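Local coordinates for protein beta-galactosidase (Trichoderma reesei, PDB 3OG2) that probably hydrolyses terminal non-reducing beta-D-galactose residues from beta-D-galactosides, as a glycoprotein member of glycoside hydrolase family 35, at residues Pro86-Arg90 and Asn152-Ile157; Ser515-Ile519 and Leu529-Ala533; Ile879-Ala885 and Leu960-Arg966. The contacts are given in a common frame with arbitrary orientation. Numbering follows the deposited sequence.

From the N terminus, the first loop to close is that of contact 1, where the loop segment 86-90 packs on helix 144-163 after 61 intervening residues, both within the TIM-barrel family 35 region. Contact 2 follows far along the chain and is the most local, joining strands 518-521 and 527-532 of a beta hairpin in the beta-galactosidase domain 2 region. Contact 3 brings strands 883-894 and 953-962 together across 74 largely beta residues in an all-beta region near the C terminus. The three closures run in series, none enclosing or crossing another. Contacts 1 and 3 have centres about 41 Å apart; contact 2 lies about 63 Å and 69 Å from them, centre to centre.

Contact 1 (Pro86-Arg90 and Asn152-Ile157); sequences PGRFR and NYVAHI
Residues 86-90, an irregular loop between helices 79-82 and 98-107, turn at Gly87 (90/-4, positive phi) and pass beside helix 144-163. CA-CA separations are 6.8 Å for Gly87 and Asn152 and 6.5 Å for Phe89 and Tyr153. Phe89 (chi1 t, chi2 88°) directs its ring to the helix. On the helix, Asn152 (chi1 t) places ND2 3.7 Å from Gly87 C. No direct hydrogen bond joins the segments; instead a water donates to Gly87 O (2.9 Å) and accepts from Phe89 N (2.9 Å) and Asn152 ND2 (3.1 Å). Asn152 ND2 also bonds Glu83, which binds Gly87 N as well. Tyr153 CD1 lies 3.9 Å from Phe89 CE1, at the phenyl edge. This is loop-on-helix packing in the family 35 TIM-barrel region, close to the galactose site (no sugar is bound here): the Tyr153 side chain is about 6 Å from that of galactose-binding Ile119. One turn after Asn152, His156 (chi1 m) sets CB over the Phe89 ring, 3.3 Å from its centroid, while Phe89 CB sits 3.9 Å from the imidazole centroid, a reciprocal CH-pi pair. His156 ND1 donates to Asn152 O (2.8 Å). Ile157 CD1 reaches Phe89 CZ at 4.1 Å.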
ATOM      1  N   PRO A  86      24.595  -9.528  -7.826  1.00 11.15           N
ATOM      2  CA  PRO A  86      24.520  -9.263  -9.248  1.00 11.85           C
ATOM      3  C   PRO A  86      24.684 -10.560 -10.033  1.00 10.30           C
ATOM      4  O   PRO A  86      25.613 -11.347  -9.755  1.00 12.94           O
ATOM      5  CB  PRO A  86      25.681  -8.328  -9.546  1.00 15.02           C
ATOM      6  CG  PRO A  86      26.230  -7.932  -8.218  1.00 17.93           C
ATOM      7  CD  PRO A  86      25.631  -8.763  -7.145  1.00 13.66           C
ATOM      8  N   GLY A  87      23.797 -10.809 -10.993  1.00 10.29           N
ATOM      9  CA  GLY A  87      23.860 -11.998 -11.804  1.00 11.85           C
ATOM     10  C   GLY A  87      23.082 -13.161 -11.243  1.00 11.02           C
ATOM     11  O   GLY A  87      23.000 -14.215 -11.906  1.00 15.83           O
ATOM     12  N   ARG A  88      22.507 -13.030 -10.061  1.00 10.30           N
ATOM     13  CA  ARG A  88      21.774 -14.168  -9.451  1.00 10.65           C
ATOM     14  C   ARG A  88      20.368 -13.755  -9.115  1.00  9.13           C
ATOM     15  O   ARG A  88      20.038 -13.280  -8.047  1.00 12.25           O
ATOM     16  CB  ARG A  88      22.483 -14.688  -8.205  1.00 13.58           C
ATOM     17  CG  ARG A  88      21.897 -15.985  -7.691  1.00 25.92           C
ATOM     18  CD  ARG A  88      21.862 -17.126  -8.683  1.00 43.27           C
ATOM     19  NE  ARG A  88      21.525 -18.370  -7.989  1.00 42.61           N
ATOM     20  CZ  ARG A  88      20.361 -18.984  -7.875  1.00 53.47           C
ATOM     21  NH1 ARG A  88      19.295 -18.435  -8.464  1.00 76.69           N
ATOM     22  NH2 ARG A  88      20.264 -20.124  -7.192  1.00 45.95           N
ATOM     23  N   PHE A  89      19.466 -13.871 -10.101  1.00  8.83           N
ATOM     24  CA  PHE A  89      18.080 -13.541  -9.862  1.00  8.88           C
ATOM     25  C   PHE A  89      17.491 -14.670  -9.035  1.00  9.50           C
ATOM     26  O   PHE A  89      17.655 -15.854  -9.378  1.00 12.03           O
ATOM     27  CB  PHE A  89      17.381 -13.476 -11.215  1.00 10.04           C
ATOM     28  CG  PHE A  89      15.871 -13.220 -11.097  1.00  9.67           C
ATOM     29  CD1 PHE A  89      15.405 -11.888 -11.038  1.00  9.57           C
ATOM     30  CD2 PHE A  89      14.977 -14.283 -11.065  1.00  9.55           C
ATOM     31  CE1 PHE A  89      14.048 -11.626 -10.919  1.00  9.23           C
ATOM     32  CE2 PHE A  89      13.621 -14.015 -10.940  1.00  9.70           C
ATOM     33  CZ  PHE A  89      13.174 -12.695 -10.892  1.00  9.43           C
ATOM     34  N   ARG A  90      16.736 -14.318  -8.003  1.00  9.10           N
ATOM     35  CA  ARG A  90      16.113 -15.305  -7.138  1.00 10.49           C
ATOM     36  C   ARG A  90      14.725 -14.795  -6.752  1.00  8.94           C
ATOM     37  O   ARG A  90      14.681 -13.724  -6.104  1.00 11.74           O
ATOM     38  CB  ARG A  90      16.871 -15.522  -5.841  1.00 14.57           C
ATOM     39  CG  ARG A  90      18.269 -16.044  -5.885  1.00 21.14           C
ATOM     40  CD  ARG A  90      18.691 -16.237  -4.396  1.00 26.21           C
ATOM     41  NE  ARG A  90      19.969 -16.886  -4.349  1.00 31.75           N
ATOM     42  CZ  ARG A  90      20.087 -18.211  -4.207  1.00 45.19           C
ATOM     43  NH1 ARG A  90      19.042 -19.037  -4.093  1.00 41.66           N
ATOM     44  NH2 ARG A  90      21.331 -18.689  -4.172  1.00 61.37           N
ATOM     45  N   ASN A 152      19.428  -8.694 -16.814  1.00  8.74           N
ATOM     46  CA  ASN A 152      19.124  -9.991 -16.222  1.00  8.12           C
ATOM     47  C   ASN A 152      17.827  -9.894 -15.428  1.00  7.53           C
ATOM     48  O   ASN A 152      16.978 -10.804 -15.529  1.00  9.05           O
ATOM     49  CB  ASN A 152      20.302 -10.402 -15.312  1.00  9.50           C
ATOM     50  CG  ASN A 152      20.125 -11.824 -14.801  1.00 10.26           C
ATOM     51  OD1 ASN A 152      19.806 -12.756 -15.536  1.00 11.43           O
ATOM     52  ND2 ASN A 152      20.367 -12.021 -13.502  1.00 11.06           N
ATOM     53  N   TYR A 153      17.639  -8.851 -14.651  1.00  7.52           N
ATOM     54  CA  TYR A 153      16.415  -8.715 -13.866  1.00  7.98           C
ATOM     55  C   TYR A 153      15.235  -8.614 -14.791  1.00  6.76           C
ATOM     56  O   TYR A 153      14.223  -9.315 -14.589  1.00  8.24           O
ATOM     57  CB  TYR A 153      16.531  -7.427 -12.988  1.00  8.53           C
ATOM     58  CG  TYR A 153      15.192  -7.057 -12.410  1.00  7.94           C
ATOM     59  CD1 TYR A 153      14.590  -7.838 -11.389  1.00  8.20           C
ATOM     60  CD2 TYR A 153      14.505  -5.932 -12.858  1.00  7.47           C
ATOM     61  CE1 TYR A 153      13.319  -7.453 -10.878  1.00  7.00           C
ATOM     62  CE2 TYR A 153      13.283  -5.571 -12.369  1.00  7.21           C
ATOM     63  CZ  TYR A 153      12.692  -6.331 -11.376  1.00  7.53           C
ATOM     64  OH  TYR A 153      11.471  -5.966 -10.874  1.00  9.14           O
ATOM     65  N   VAL A 154      15.288  -7.772 -15.822  1.00  7.80           N
ATOM     66  CA  VAL A 154      14.066  -7.632 -16.644  1.00  7.49           C
ATOM     67  C   VAL A 154      13.778  -8.898 -17.390  1.00  8.02           C
ATOM     68  O   VAL A 154      12.610  -9.337 -17.488  1.00  8.62           O
ATOM     69  CB  VAL A 154      14.124  -6.405 -17.578  1.00  8.55           C
ATOM     70  CG1 VAL A 154      12.826  -6.317 -18.361  1.00 10.14           C
ATOM     71  CG2 VAL A 154      14.393  -5.139 -16.726  1.00  9.06           C
ATOM     72  N   ALA A 155      14.813  -9.579 -17.911  1.00  8.29           N
ATOM     73  CA  ALA A 155      14.575 -10.814 -18.630  1.00  9.34           C
ATOM     74  C   ALA A 155      13.852 -11.816 -17.756  1.00  9.08           C
ATOM     75  O   ALA A 155      12.920 -12.497 -18.216  1.00 10.96           O
ATOM     76  CB  ALA A 155      15.904 -11.372 -19.137  1.00 10.38           C
ATOM     77  N   HIS A 156      14.273 -11.924 -16.495  1.00  7.72           N
ATOM     78  CA  HIS A 156      13.658 -12.886 -15.600  1.00  7.67           C
ATOM     79  C   HIS A 156      12.266 -12.446 -15.171  1.00  8.00           C
ATOM     80  O   HIS A 156      11.295 -13.218 -15.243  1.00  8.83           O
ATOM     81  CB  HIS A 156      14.524 -13.083 -14.319  1.00  8.35           C
ATOM     82  CG  HIS A 156      15.658 -14.003 -14.601  1.00 10.02           C
ATOM     83  ND1 HIS A 156      16.877 -13.622 -15.155  1.00 12.88           N
ATOM     84  CD2 HIS A 156      15.739 -15.340 -14.350  1.00 12.91           C
ATOM     85  CE1 HIS A 156      17.653 -14.718 -15.261  1.00 14.60           C
ATOM     86  NE2 HIS A 156      16.978 -15.764 -14.780  1.00 15.12           N
ATOM     87  N   ILE A 157      12.127 -11.193 -14.673  1.00  7.78           N
ATOM     88  CA  ILE A 157      10.819 -10.817 -14.111  1.00  7.59           C
ATOM     89  C   ILE A 157       9.785 -10.646 -15.212  1.00  7.56           C
ATOM     90  O   ILE A 157       8.605 -10.993 -15.022  1.00  8.34           O
ATOM     91  CB  ILE A 157      10.943  -9.564 -13.213  1.00  7.80           C
ATOM     92  CG1 ILE A 157       9.743  -9.465 -12.258  1.00  9.41           C
ATOM     93  CG2 ILE A 157      11.092  -8.259 -14.015  1.00  8.51           C
ATOM     94  CD1 ILE A 157       9.700 -10.540 -11.193  1.00 10.25           C
TER
HETATM   95  O   HOH W   1      20.294 -14.967 -12.658  1.00 14.43           O

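Contact 2 (Ser515-Ile519 and Leu529-Ala533); sequences SNVTI and LQWTA
Two antiparallel segments, with end-to-end directions 163° apart, pair with Thr518 opposite Gln530 (hydrogen-bonded pair, CA-CA 5.3 Å) and Ile519 opposite Leu529 (non-hydrogen-bonded pair, 4.6 Å). Between the segments, the main-chain hydrogen bonds both belong to the Thr518-Gln530 pair: Thr518 N donates to Gln530 O at 2.9 Å, and Gln530 N to Thr518 O at 3.0 Å. CA-H...O contacts flank it, Val517 CA to Gln530 O (3.3 Å) and Leu529 CA to Thr518 O (3.2 Å). Before the strand, the chain turns at Asn516 (-104/-36), whose side chain (chi1 t) takes over the pairing: Thr532 N donates to Asn516 OD1 at 2.7 Å, nearly linearly. These are the two strands of a beta hairpin in the domain 2 region, with 518-521 the outermost strand of an antiparallel sheet and 527-532 bonded on its other side to strand 492-497. Apolar packing gathers on the Ile519 and Leu529 face, where Leu529 CD2 lies 4.1 Å from Ile519 CG1 and 4.4 Å from Val517 CG2; Val540 of strand 538-542 touches all three side chains. Val517 CB lies 4.2 Å from Trp531 CB. Water bridging serves the Thr518 and Gln530 face: one water lies 3.2 Å from Thr518 OG1 and donates to Gln530 OE1 at 2.8 Å, while Gln530 NE2 bonds Glu494. Another donates to Asn516 O (2.9 Å) and weakly to Gln530 O (3.2 Å).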
ATOM      1  N   SER A 515     -42.310   4.942   5.950  1.00 18.02           N
ATOM      2  CA  SER A 515     -43.485   5.807   5.912  1.00 20.28           C
ATOM      3  C   SER A 515     -43.109   7.181   5.422  1.00 19.00           C
ATOM      4  O   SER A 515     -43.873   8.139   5.613  1.00 23.38           O
ATOM      5  CB  SER A 515     -44.139   5.935   7.291  1.00 23.55           C
ATOM      6  OG  SER A 515     -43.167   6.190   8.268  1.00 33.79           O
ATOM      7  N   ASN A 516     -41.930   7.253   4.824  1.00 19.43           N
ATOM      8  CA  ASN A 516     -41.462   8.577   4.409  1.00 18.71           C
ATOM      9  C   ASN A 516     -41.613   8.752   2.928  1.00 16.98           C
ATOM     10  O   ASN A 516     -41.920   9.817   2.418  1.00 21.62           O
ATOM     11  CB  ASN A 516     -40.014   8.648   4.901  1.00 27.83           C
ATOM     12  CG  ASN A 516     -39.454   9.922   4.372  1.00 27.96           C
ATOM     13  OD1 ASN A 516     -38.849   9.882   3.306  1.00 36.61           O
ATOM     14  ND2 ASN A 516     -39.744  10.967   5.147  1.00 34.12           N
ATOM     15  N   VAL A 517     -41.420   7.762   2.126  1.00 15.28           N
ATOM     16  CA  VAL A 517     -41.452   7.906   0.669  1.00 16.80           C
ATOM     17  C   VAL A 517     -42.831   8.343   0.182  1.00 18.87           C
ATOM     18  O   VAL A 517     -43.889   7.883   0.640  1.00 19.98           O
ATOM     19  CB  VAL A 517     -40.962   6.569   0.041  1.00 18.24           C
ATOM     20  CG1 VAL A 517     -41.789   5.390   0.521  1.00 20.22           C
ATOM     21  CG2 VAL A 517     -41.001   6.696  -1.485  1.00 21.78           C
ATOM     22  N   THR A 518     -42.848   9.269  -0.780  1.00 21.21           N
ATOM     23  CA  THR A 518     -44.090   9.622  -1.456  1.00 22.89           C
ATOM     24  C   THR A 518     -43.987   9.271  -2.926  1.00 23.97           C
ATOM     25  O   THR A 518     -42.896   9.286  -3.524  1.00 28.78           O
ATOM     26  CB  THR A 518     -44.444  11.107  -1.338  1.00 26.33           C
ATOM     27  OG1 THR A 518     -43.415  11.820  -1.985  1.00 31.85           O
ATOM     28  CG2 THR A 518     -44.455  11.588   0.114  1.00 27.16           C
ATOM     29  N   ILE A 519     -45.146   9.032  -3.542  1.00 19.50           N
ATOM     30  CA  ILE A 519     -45.157   8.511  -4.878  1.00 19.41           C
ATOM     31  C   ILE A 519     -46.226   9.239  -5.654  1.00 18.99           C
ATOM     32  O   ILE A 519     -47.365   9.288  -5.208  1.00 21.14           O
ATOM     33  CB  ILE A 519     -45.469   6.992  -4.905  1.00 20.05           C
ATOM     34  CG1 ILE A 519     -44.545   6.129  -4.073  1.00 23.31           C
ATOM     35  CG2 ILE A 519     -45.471   6.552  -6.364  1.00 25.32           C
ATOM     36  CD1 ILE A 519     -45.074   4.788  -3.696  1.00 29.71           C
ATOM     37  N   LEU A 529     -40.796   9.423  -7.290  1.00 12.53           N
ATOM     38  CA  LEU A 529     -40.707   9.052  -5.882  1.00 11.19           C
ATOM     39  C   LEU A 529     -39.789  10.026  -5.185  1.00 11.29           C
ATOM     40  O   LEU A 529     -38.703  10.260  -5.670  1.00 11.96           O
ATOM     41  CB  LEU A 529     -40.116   7.632  -5.717  1.00 12.95           C
ATOM     42  CG  LEU A 529     -40.979   6.517  -6.330  1.00 15.40           C
ATOM     43  CD1 LEU A 529     -40.549   6.291  -7.805  1.00 15.80           C
ATOM     44  CD2 LEU A 529     -40.894   5.194  -5.602  1.00 18.82           C
ATOM     45  N   GLN A 530     -40.228  10.567  -4.060  1.00 12.61           N
ATOM     46  CA  GLN A 530     -39.432  11.442  -3.233  1.00 12.75           C
ATOM     47  C   GLN A 530     -39.233  10.784  -1.866  1.00 15.02           C
ATOM     48  O   GLN A 530     -40.157  10.153  -1.332  1.00 18.87           O
ATOM     49  CB  GLN A 530     -40.162  12.781  -3.075  1.00 19.48           C
ATOM     50  CG  GLN A 530     -39.231  13.928  -2.791  1.00 23.33           C
ATOM     51  CD  GLN A 530     -39.987  15.236  -2.939  1.00 21.92           C
ATOM     52  OE1 GLN A 530     -40.708  15.493  -2.001  1.00 24.69           O
ATOM     53  NE2 GLN A 530     -39.798  15.945  -4.012  1.00 15.60           N
ATOM     54  N   TRP A 531     -38.057  10.941  -1.260  1.00 14.45           N
ATOM     55  CA  TRP A 531     -37.865  10.336   0.034  1.00 14.08           C
ATOM     56  C   TRP A 531     -36.773  11.135   0.731  1.00 11.93           C
ATOM     57  O   TRP A 531     -35.939  11.749   0.035  1.00 13.09           O
ATOM     58  CB  TRP A 531     -37.472   8.868  -0.124  1.00 19.21           C
ATOM     59  CG  TRP A 531     -36.316   8.633  -1.103  1.00 24.25           C
ATOM     60  CD1 TRP A 531     -36.152   8.779  -2.453  1.00 24.31           C
ATOM     61  CD2 TRP A 531     -35.022   8.155  -0.717  1.00 18.31           C
ATOM     62  NE1 TRP A 531     -34.871   8.414  -2.871  1.00 19.25           N
ATOM     63  CE2 TRP A 531     -34.141   8.025  -1.858  1.00 18.25           C
ATOM     64  CE3 TRP A 531     -34.518   7.789   0.576  1.00 19.00           C
ATOM     65  CZ2 TRP A 531     -32.827   7.576  -1.790  1.00 13.55           C
ATOM     66  CZ3 TRP A 531     -33.233   7.359   0.605  1.00 17.42           C
ATOM     67  CH2 TRP A 531     -32.426   7.247  -0.508  1.00 16.59           C
ATOM     68  N   THR A 532     -36.782  11.118   2.047  1.00 14.54           N
ATOM     69  CA  THR A 532     -35.699  11.756   2.791  1.00 14.54           C
ATOM     70  C   THR A 532     -34.891  10.676   3.485  1.00 13.87           C
ATOM     71  O   THR A 532     -35.458   9.882   4.243  1.00 17.65           O
ATOM     72  CB  THR A 532     -36.278  12.756   3.820  1.00 17.89           C
ATOM     73  OG1 THR A 532     -36.922  13.809   3.087  1.00 20.79           O
ATOM     74  CG2 THR A 532     -35.161  13.383   4.636  1.00 17.20           C
ATOM     75  N   ALA A 533     -33.599  10.606   3.178  1.00 11.00           N
ATOM     76  CA  ALA A 533     -32.792   9.497   3.687  1.00 10.46           C
ATOM     77  C   ALA A 533     -32.660   9.565   5.202  1.00 11.58           C
ATOM     78  O   ALA A 533     -32.555  10.621   5.837  1.00 13.39           O
ATOM     79  CB  ALA A 533     -31.444   9.583   2.990  1.00 13.28           C
TER
HETATM   80  O   HOH W   2     -40.769  12.121   1.100  1.00 31.91           O
HETATM   81  O   HOH W   3     -39.412  13.221   2.753  1.00 44.44           O
HETATM   82  O   HOH W   4     -41.904  13.855  -0.058  1.00 45.17           O

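Contact 3 (Ile879-Ala885 and Leu960-Arg966); sequences IAHAGIA and LWALESR
Ile884 (chi1 m, chi2 t) lies over the indole of Trp961 (chi1 t), with CG1 3.8 Å from Trp961 CG and CD1 4.1 Å from the five-membered-ring centroid, a CH-pi contact. They form the non-hydrogen-bonded pair (CA-CA 4.3 Å) between strands 883-885 and 960-962, antiparallel at 165°. The flanking pairs are hydrogen-bonded: Gly883 N to Ala962 O (3.2 Å), Ala962 N to Gly883 O (2.9 Å), Ala885 N to Leu960 O (2.9 Å) and Leu960 N to Ala885 O (2.8 Å). At 154/-170 a CB on Gly883 would jam against Ala882 O. These are neighbouring strands of a five-stranded antiparallel sheet in the later of the two second all-beta domain regions. Ile879 folds back so that CD1 meets Ala962 CB at 3.8 Å. Beyond the strands, a water accepts from Ala882 N (3.0 Å) and donates weakly to Ser965 O (3.4 Å), and His881 CA lies 3.3 Å from Ser965 O. Within the strands CA-H...O contacts accompany main-chain hydrogen bonds; beyond them no direct hydrogen bond joins the segments.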
ATOM      1  N   ILE A 879      20.715  -1.587  29.674  1.00 13.14           N
ATOM      2  CA  ILE A 879      22.163  -1.518  29.866  1.00 13.67           C
ATOM      3  C   ILE A 879      22.514  -0.142  30.410  1.00 13.89           C
ATOM      4  O   ILE A 879      21.827   0.847  30.185  1.00 15.67           O
ATOM      5  CB  ILE A 879      22.950  -1.826  28.572  1.00 14.64           C
ATOM      6  CG1 ILE A 879      22.622  -0.917  27.373  1.00 15.17           C
ATOM      7  CG2 ILE A 879      22.736  -3.294  28.199  1.00 17.58           C
ATOM      8  CD1 ILE A 879      23.463  -1.164  26.117  1.00 17.63           C
ATOM      9  N   ALA A 880      23.605  -0.133  31.176  1.00 14.94           N
ATOM     10  CA  ALA A 880      23.949   1.076  31.917  1.00 17.00           C
ATOM     11  C   ALA A 880      25.087   1.864  31.305  1.00 14.52           C
ATOM     12  O   ALA A 880      25.677   2.750  31.948  1.00 19.98           O
ATOM     13  CB  ALA A 880      24.352   0.736  33.373  1.00 21.96           C
ATOM     14  N   HIS A 881      25.448   1.577  30.069  1.00 15.13           N
ATOM     15  CA  HIS A 881      26.505   2.266  29.355  1.00 15.63           C
ATOM     16  C   HIS A 881      26.117   2.334  27.886  1.00 14.68           C
ATOM     17  O   HIS A 881      25.254   1.539  27.435  1.00 15.51           O
ATOM     18  CB  HIS A 881      27.825   1.490  29.480  1.00 23.52           C
ATOM     19  CG  HIS A 881      28.312   1.486  30.905  1.00 30.09           C
ATOM     20  ND1 HIS A 881      28.328   0.332  31.662  1.00 43.30           N
ATOM     21  CD2 HIS A 881      28.780   2.453  31.726  1.00 38.86           C
ATOM     22  CE1 HIS A 881      28.793   0.579  32.880  1.00 52.30           C
ATOM     23  NE2 HIS A 881      29.074   1.869  32.945  1.00 54.34           N
ATOM     24  N   ALA A 882      26.786   3.188  27.137  1.00 12.14           N
ATOM     25  CA  ALA A 882      26.585   3.148  25.687  1.00 11.34           C
ATOM     26  C   ALA A 882      26.970   1.772  25.170  1.00 11.22           C
ATOM     27  O   ALA A 882      27.920   1.134  25.600  1.00 14.01           O
ATOM     28  CB  ALA A 882      27.398   4.229  24.977  1.00 12.06           C
ATOM     29  N   GLY A 883      26.253   1.280  24.146  1.00 10.31           N
ATOM     30  CA  GLY A 883      26.619  -0.043  23.640  1.00 11.42           C
ATOM     31  C   GLY A 883      25.389  -0.655  23.007  1.00  9.95           C
ATOM     32  O   GLY A 883      24.380   0.002  22.734  1.00 11.09           O
ATOM     33  N   ILE A 884      25.482  -1.941  22.684  1.00  8.92           N
ATOM     34  CA  ILE A 884      24.422  -2.600  21.915  1.00  9.53           C
ATOM     35  C   ILE A 884      24.248  -3.992  22.488  1.00  9.67           C
ATOM     36  O   ILE A 884      25.223  -4.777  22.567  1.00 12.92           O
ATOM     37  CB  ILE A 884      24.726  -2.684  20.389  1.00 11.14           C
ATOM     38  CG1 ILE A 884      25.142  -1.329  19.828  1.00 13.50           C
ATOM     39  CG2 ILE A 884      23.497  -3.265  19.674  1.00 11.98           C
ATOM     40  CD1 ILE A 884      25.460  -1.320  18.355  1.00 12.86           C
ATOM     41  N   ALA A 885      23.024  -4.321  22.889  1.00  9.95           N
ATOM     42  CA  ALA A 885      22.725  -5.654  23.390  1.00 10.11           C
ATOM     43  C   ALA A 885      21.605  -6.272  22.577  1.00  9.45           C
ATOM     44  O   ALA A 885      20.801  -5.542  22.027  1.00 13.21           O
ATOM     45  CB  ALA A 885      22.213  -5.592  24.821  1.00 12.32           C
ATOM     46  N   LEU A 960      18.976  -3.530  21.305  1.00  8.76           N
ATOM     47  CA  LEU A 960      18.935  -2.263  22.042  1.00  9.67           C
ATOM     48  C   LEU A 960      20.284  -1.590  21.870  1.00  9.76           C
ATOM     49  O   LEU A 960      21.288  -2.120  22.364  1.00 10.91           O
ATOM     50  CB  LEU A 960      18.634  -2.561  23.526  1.00 12.66           C
ATOM     51  CG  LEU A 960      18.741  -1.364  24.471  1.00 13.31           C
ATOM     52  CD1 LEU A 960      17.680  -0.355  24.086  1.00 14.77           C
ATOM     53  CD2 LEU A 960      18.617  -1.830  25.911  1.00 15.80           C
ATOM     54  N   TRP A 961      20.290  -0.438  21.218  1.00  9.81           N
ATOM     55  CA  TRP A 961      21.481   0.359  20.995  1.00  9.03           C
ATOM     56  C   TRP A 961      21.290   1.620  21.843  1.00  8.65           C
ATOM     57  O   TRP A 961      20.495   2.498  21.461  1.00 10.41           O
ATOM     58  CB  TRP A 961      21.662   0.623  19.495  1.00  9.89           C
ATOM     59  CG  TRP A 961      22.752   1.572  19.092  1.00  8.99           C
ATOM     60  CD1 TRP A 961      23.727   2.230  19.807  1.00  9.63           C
ATOM     61  CD2 TRP A 961      23.006   2.007  17.735  1.00  9.96           C
ATOM     62  NE1 TRP A 961      24.526   3.013  19.005  1.00  9.56           N
ATOM     63  CE2 TRP A 961      24.089   2.887  17.720  1.00 10.14           C
ATOM     64  CE3 TRP A 961      22.350   1.683  16.536  1.00 12.23           C
ATOM     65  CZ2 TRP A 961      24.577   3.487  16.543  1.00 11.29           C
ATOM     66  CZ3 TRP A 961      22.811   2.261  15.369  1.00 13.85           C
ATOM     67  CH2 TRP A 961      23.912   3.152  15.379  1.00 12.53           C
ATOM     68  N   ALA A 962      22.052   1.666  22.935  1.00  9.28           N
ATOM     69  CA  ALA A 962      22.023   2.837  23.831  1.00 10.79           C
ATOM     70  C   ALA A 962      23.030   3.855  23.279  1.00  9.96           C
ATOM     71  O   ALA A 962      24.224   3.515  23.114  1.00 11.91           O
ATOM     72  CB  ALA A 962      22.424   2.425  25.212  1.00 12.51           C
ATOM     73  N   LEU A 963      22.607   5.063  22.967  1.00 11.36           N
ATOM     74  CA  LEU A 963      23.432   6.021  22.275  1.00 11.64           C
ATOM     75  C   LEU A 963      24.266   6.884  23.209  1.00 11.57           C
ATOM     76  O   LEU A 963      25.201   7.503  22.725  1.00 13.69           O
ATOM     77  CB  LEU A 963      22.506   6.967  21.461  1.00 11.52           C
ATOM     78  CG  LEU A 963      21.837   6.260  20.278  1.00 12.16           C
ATOM     79  CD1 LEU A 963      20.584   7.025  19.861  1.00 14.81           C
ATOM     80  CD2 LEU A 963      22.831   6.156  19.132  1.00 15.16           C
ATOM     81  N   GLU A 964      23.894   6.988  24.491  1.00 12.73           N
ATOM     82  CA  GLU A 964      24.567   7.856  25.400  1.00 13.37           C
ATOM     83  C   GLU A 964      25.198   7.036  26.516  1.00 12.87           C
ATOM     84  O   GLU A 964      24.892   5.873  26.758  1.00 13.10           O
ATOM     85  CB  GLU A 964      23.583   8.905  25.943  1.00 16.83           C
ATOM     86  CG  GLU A 964      23.208   9.870  24.804  1.00 22.23           C
ATOM     87  CD  GLU A 964      22.326  11.017  25.217  1.00 28.06           C
ATOM     88  OE1 GLU A 964      21.785  11.037  26.350  1.00 30.33           O
ATOM     89  OE2 GLU A 964      22.158  11.931  24.361  1.00 44.73           O
ATOM     90  N   SER A 965      26.109   7.707  27.208  1.00 13.87           N
ATOM     91  CA  SER A 965      26.990   6.947  28.110  1.00 16.69           C
ATOM     92  C   SER A 965      26.278   6.411  29.338  1.00 17.52           C
ATOM     93  O   SER A 965      26.845   5.513  29.980  1.00 21.87           O
ATOM     94  CB  SER A 965      28.148   7.875  28.519  1.00 20.38           C
ATOM     95  OG  SER A 965      27.613   8.961  29.282  1.00 24.91           O
ATOM     96  N   ARG A 966      25.100   6.955  29.613  1.00 16.42           N
ATOM     97  CA  ARG A 966      24.210   6.560  30.686  1.00 20.29           C
ATOM     98  C   ARG A 966      23.493   5.242  30.420  1.00 18.05           C
ATOM     99  O   ARG A 966      22.817   4.655  31.252  1.00 19.73           O
ATOM    100  CB  ARG A 966      23.118   7.640  30.861  1.00 35.25           C
ATOM    101  CG  ARG A 966      22.436   8.055  29.535  1.00 50.55           C
ATOM    102  CD  ARG A 966      21.424   9.160  29.760  1.00 66.83           C
ATOM    103  NE  ARG A 966      21.165  10.158  28.731  1.00 70.61           N
ATOM    104  CZ  ARG A 966      20.017  10.849  28.664  1.00 66.39           C
ATOM    105  NH1 ARG A 966      19.076  10.596  29.586  1.00 51.57           N
ATOM    106  NH2 ARG A 966      19.738  11.774  27.742  1.00 42.91           N
TER
HETATM  107  O   HOH W   5      29.324   4.429  27.994  1.00 19.23           O